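Local coordinates for protein probable zinc protease (Pseudomonas aeruginosa, PDB 4NNZ) that probably acts as a zinc-dependent metallopeptidase of the M16 family, forming one subunit of the heterodimeric protease PA0371-PA0372, at residues Q93-A96 with V102-E105; D98-A103 with D201-L206. All coordinates share one frame; numbering follows the deposited sequence.

Interaction 1. Residues Q93-A96 with V102-E105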
loop_
_atom_site.group_PDB
_atom_site.type_symbol
_atom_site.label_atom_id
_atom_site.label_comp_id
_atom_site.label_asym_id
_atom_site.label_seq_id
_atom_site.Cartn_x
_atom_site.Cartn_y
_atom_site.Cartn_z
ATOM N N GLN A 93 18.942 -9.878 24.661
ATOM C CA GLN A 93 20.222 -10.366 25.036
ATOM C C GLN A 93 20.001 -11.484 26.013
ATOM O O GLN A 93 19.000 -11.545 26.636
ATOM C CB GLN A 93 21.037 -9.251 25.666
ATOM C CG GLN A 93 20.285 -8.455 26.704
ATOM C CD GLN A 93 20.538 -6.966 26.628
ATOM O OE1 GLN A 93 19.619 -6.170 26.768
ATOM N NE2 GLN A 93 21.778 -6.587 26.422
ATOM N N VAL A 94 20.944 -12.380 26.126
ATOM C CA VAL A 94 20.840 -13.419 27.091
ATOM C C VAL A 94 22.119 -13.342 27.879
ATOM O O VAL A 94 23.149 -13.032 27.329
ATOM C CB VAL A 94 20.648 -14.763 26.420
ATOM C CG1 VAL A 94 21.525 -14.884 25.208
ATOM C CG2 VAL A 94 20.906 -15.879 27.390
ATOM N N LEU A 95 22.047 -13.567 29.177
ATOM C CA LEU A 95 23.181 -13.255 30.012
ATOM C C LEU A 95 23.222 -13.805 31.400
ATOM O O LEU A 95 22.283 -14.363 31.913
ATOM C CB LEU A 95 23.361 -11.757 30.072
ATOM C CG LEU A 95 22.083 -10.947 29.935
ATOM C CD1 LEU A 95 21.516 -10.553 31.271
ATOM C CD2 LEU A 95 22.353 -9.732 29.117
ATOM N N ALA A 96 24.375 -13.615 31.990
ATOM C CA ALA A 96 24.643 -14.030 33.320
ATOM C C ALA A 96 23.957 -13.124 34.282
ATOM O O ALA A 96 23.916 -11.942 34.169
ATOM C CB ALA A 96 26.124 -14.038 33.557
ATOM N N VAL A 102 24.090 -4.128 33.645
ATOM C CA VAL A 102 24.716 -3.527 32.500
ATOM C C VAL A 102 23.988 -3.779 31.195
ATOM O O VAL A 102 24.089 -3.011 30.280
ATOM C CB VAL A 102 26.173 -3.925 32.391
ATOM C CG1 VAL A 102 26.315 -5.308 31.817
ATOM C CG2 VAL A 102 26.887 -2.942 31.516
ATOM N N ALA A 103 23.247 -4.862 31.120
ATOM C CA ALA A 103 22.404 -5.087 29.981
ATOM C C ALA A 103 21.287 -4.090 29.909
ATOM O O ALA A 103 21.018 -3.563 28.877
ATOM C CB ALA A 103 21.842 -6.482 30.028
ATOM N N LEU A 104 20.635 -3.834 31.027
ATOM C CA LEU A 104 19.539 -2.901 31.064
ATOM C C LEU A 104 20.003 -1.503 30.825
ATOM O O LEU A 104 19.277 -0.713 30.331
ATOM C CB LEU A 104 18.837 -2.942 32.391
ATOM C CG LEU A 104 18.065 -4.158 32.803
ATOM C CD1 LEU A 104 17.385 -3.849 34.101
ATOM C CD2 LEU A 104 17.035 -4.531 31.772
ATOM N N GLU A 105 21.208 -1.196 31.238
ATOM C CA GLU A 105 21.708 0.145 31.128
ATOM C C GLU A 105 21.935 0.512 29.696
ATOM O O GLU A 105 21.821 1.662 29.341
ATOM C CB GLU A 105 22.996 0.312 31.931
ATOM C CG GLU A 105 23.837 1.522 31.567
ATOM C CD GLU A 105 25.035 1.704 32.467
ATOM O OE1 GLU A 105 26.073 1.064 32.229
ATOM O OE2 GLU A 105 24.950 2.495 33.419
#
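Q93 and A103 are where the backbones of residues 93-96 and 102-105 come nearest, their CA atoms 7.6 Å apart. The chain leaves the end of strand 89-96, turns through residues 97-99 and enters helix 100-112, whose early turns fold back over the side of the sheet to which Q93 and L95 point. These two, at alternate positions of the strand, both direct CB toward the helix, while A103 directs its methyl at the strand. That methyl settles in the corner between them. One wall is the amide of Q93, which lies beneath it nearly face-on: A103 CB is 3.6 Å from Q93 NE2 and 3.7 Å from Q93 CD. Q93 CG stands between its own backbone N and carbonyl carbon (chi1 47°), and a bend at chi2 lays the flat amide under the helix. At about 70° to this, seen from the methyl, L95 brings up CD2, 3.4 Å from A103 CB. On the sheet, Q93 and L95 are held by backbone hydrogen bonds to S31 and V29 of strand 28-35, and Q93 also touches M106 and E107, further along the helix. Across the two segments the chemistry is van der Waals contact alone, with a polar amide face serving as packing surface; the short methyl of A103 is consistent with the close approach of helix and strand.

Interaction 2. Residues D98-A103 with D201-L206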
loop_
_atom_site.group_PDB
_atom_site.type_symbol
_atom_site.label_atom_id
_atom_site.label_comp_id
_atom_site.label_asym_id
_atom_site.label_seq_id
_atom_site.Cartn_x
_atom_site.Cartn_y
_atom_site.Cartn_z
ATOM N N ASP A 98 24.324 -11.804 37.077
ATOM C CA ASP A 98 24.838 -10.659 37.760
ATOM C C ASP A 98 25.091 -9.531 36.818
ATOM O O ASP A 98 25.320 -8.425 37.232
ATOM C CB ASP A 98 26.110 -11.011 38.500
ATOM C CG ASP A 98 26.950 -12.017 37.766
ATOM O OD1 ASP A 98 26.470 -13.169 37.553
ATOM O OD2 ASP A 98 28.091 -11.648 37.428
ATOM N N ARG A 99 25.039 -9.815 35.539
ATOM C CA ARG A 99 25.359 -8.828 34.536
ATOM C C ARG A 99 24.137 -8.078 34.033
ATOM O O ARG A 99 24.216 -7.298 33.133
ATOM C CB ARG A 99 26.120 -9.478 33.391
ATOM C CG ARG A 99 27.607 -9.175 33.352
ATOM C CD ARG A 99 28.226 -9.081 34.730
ATOM N NE ARG A 99 29.584 -8.531 34.719
ATOM C CZ ARG A 99 30.622 -9.052 34.065
ATOM N NH1 ARG A 99 30.492 -10.157 33.353
ATOM N NH2 ARG A 99 31.799 -8.467 34.123
ATOM N N LEU A 100 23.003 -8.315 34.650
ATOM C CA LEU A 100 21.756 -7.752 34.187
ATOM C C LEU A 100 21.774 -6.244 34.225
ATOM O O LEU A 100 21.230 -5.593 33.350
ATOM C CB LEU A 100 20.607 -8.284 35.016
ATOM C CG LEU A 100 19.237 -7.700 34.751
ATOM C CD1 LEU A 100 18.885 -7.743 33.287
ATOM C CD2 LEU A 100 18.171 -8.392 35.541
ATOM N N PRO A 101 22.434 -5.674 35.211
ATOM C CA PRO A 101 22.432 -4.236 35.362
ATOM C C PRO A 101 23.035 -3.565 34.177
ATOM O O PRO A 101 22.533 -2.586 33.720
ATOM C CB PRO A 101 23.349 -4.045 36.540
ATOM C CG PRO A 101 23.058 -5.211 37.381
ATOM C CD PRO A 101 22.582 -6.321 36.508
ATOM N N VAL A 102 24.090 -4.128 33.645
ATOM C CA VAL A 102 24.716 -3.527 32.500
ATOM C C VAL A 102 23.988 -3.779 31.195
ATOM O O VAL A 102 24.089 -3.011 30.280
ATOM C CB VAL A 102 26.173 -3.925 32.391
ATOM C CG1 VAL A 102 26.315 -5.308 31.817
ATOM C CG2 VAL A 102 26.887 -2.942 31.516
ATOM N N ALA A 103 23.247 -4.862 31.120
ATOM C CA ALA A 103 22.404 -5.087 29.981
ATOM C C ALA A 103 21.287 -4.090 29.909
ATOM O O ALA A 103 21.018 -3.563 28.877
ATOM C CB ALA A 103 21.842 -6.482 30.028
ATOM N N ASP A 201 11.313 -7.772 42.217
ATOM C CA ASP A 201 11.692 -6.538 42.852
ATOM C C ASP A 201 13.030 -6.027 42.424
ATOM O O ASP A 201 13.252 -4.847 42.315
ATOM C CB ASP A 201 11.567 -6.655 44.341
ATOM C CG ASP A 201 10.184 -6.390 44.792
ATOM O OD1 ASP A 201 9.645 -5.336 44.442
ATOM O OD2 ASP A 201 9.612 -7.247 45.459
ATOM N N GLU A 202 13.931 -6.941 42.213
ATOM C CA GLU A 202 15.213 -6.561 41.762
ATOM C C GLU A 202 15.077 -5.907 40.416
ATOM O O GLU A 202 15.640 -4.878 40.193
ATOM C CB GLU A 202 16.022 -7.828 41.614
ATOM C CG GLU A 202 17.518 -7.667 41.627
ATOM C CD GLU A 202 18.191 -8.935 42.072
ATOM O OE1 GLU A 202 19.052 -8.880 42.980
ATOM O OE2 GLU A 202 17.829 -9.987 41.531
ATOM N N VAL A 203 14.334 -6.516 39.511
ATOM C CA VAL A 203 14.160 -5.959 38.181
ATOM C C VAL A 203 13.446 -4.616 38.220
ATOM O O VAL A 203 13.801 -3.689 37.529
ATOM C CB VAL A 203 13.381 -6.920 37.279
ATOM C CG1 VAL A 203 13.119 -6.297 35.934
ATOM C CG2 VAL A 203 14.115 -8.217 37.115
ATOM N N LYS A 204 12.456 -4.511 39.078
ATOM C CA LYS A 204 11.672 -3.319 39.149
ATOM C C LYS A 204 12.567 -2.171 39.485
ATOM O O LYS A 204 12.439 -1.104 38.947
ATOM C CB LYS A 204 10.642 -3.469 40.236
ATOM C CG LYS A 204 9.873 -2.206 40.521
ATOM C CD LYS A 204 8.600 -2.512 41.298
ATOM C CE LYS A 204 7.457 -1.574 40.942
ATOM N NZ LYS A 204 6.127 -2.221 41.014
ATOM N N THR A 205 13.491 -2.402 40.380
ATOM C CA THR A 205 14.383 -1.367 40.800
ATOM C C THR A 205 15.281 -0.855 39.709
ATOM O O THR A 205 15.514 0.314 39.611
ATOM C CB THR A 205 15.218 -1.868 41.969
ATOM O OG1 THR A 205 14.345 -2.197 43.036
ATOM C CG2 THR A 205 16.174 -0.832 42.420
ATOM N N LEU A 206 15.837 -1.754 38.931
ATOM C CA LEU A 206 16.737 -1.379 37.860
ATOM C C LEU A 206 16.080 -0.604 36.760
ATOM O O LEU A 206 16.670 0.269 36.189
ATOM C CB LEU A 206 17.480 -2.576 37.327
ATOM C CG LEU A 206 18.398 -3.121 38.392
ATOM C CD1 LEU A 206 17.640 -4.142 39.184
ATOM C CD2 LEU A 206 19.655 -3.715 37.803
#
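P101 and L206 form the tight end of this helix-helix contact, with their CA atoms 6.8 Å apart. As modelled, one methyl of the leucine makes the contact: L206 CD2 rests over a face of the pyrrolidine ring, 3.7 Å from both P101 CA and P101 CG, with P101 CB only slightly farther. The position of the other branch is doubtful, since L206 CD1 lies too near a carbonyl oxygen of its own helix. L206 CG is anti to the carbonyl carbon and beside the backbone N (chi1 -66°), which carries CD2 across toward the first turn of helix 100-112. Toward the sheet the packing slackens. There L100, its CG anti to the backbone N (chi1 175°), approaches V203 with L100 CD2 still 4.4 Å from V203 CG2, and both side chains also touch V198. The two helices follow strands 89-96 and 190-196, which run parallel to each other with strand 28-35 between them, and lie side by side over one mixed sheet, an arrangement of the alpha/beta sandwich type found in M16 peptidase domains. Residues nearly a hundred positions apart in sequence are thus joined in one helical layer. Solvent lies on the side away from the sheet: P101 and L206 are only partly buried, whereas L100 and V203 are buried. T205 is exposed and makes no contact with residues 98-103; its OG1 donates to D201 O (3.0 Å), reaching that oxygen from the opposite face to T205 N, so two donors grip one carbonyl. E202, partly exposed, has a long, weak ion pair with R97, and K204 makes a cation-pi contact with F10 on the far side of helix 200-211.

Overall arrangement
Helix 100-112 is common to both interactions, whose centres lie about 8 Å apart and which share V102 and A103. In interaction 1 the helix meets the sheet beneath it; in interaction 2 it meets its neighbour in the helical layer. Side chains tie the two together: L104 CD1 packs 3.5 Å from L206 CB, and L95 CD1 lies 4.1 Å from L100 CA. One leucine of the strand therefore serves two points of the helix. The contact centres are about 25 and 29 Å from the centre of the chain. Helix 49-56, in the same chain, carries the inverted HxxEH sequence that binds zinc in active M16 peptidases; neither interaction includes any of its residues.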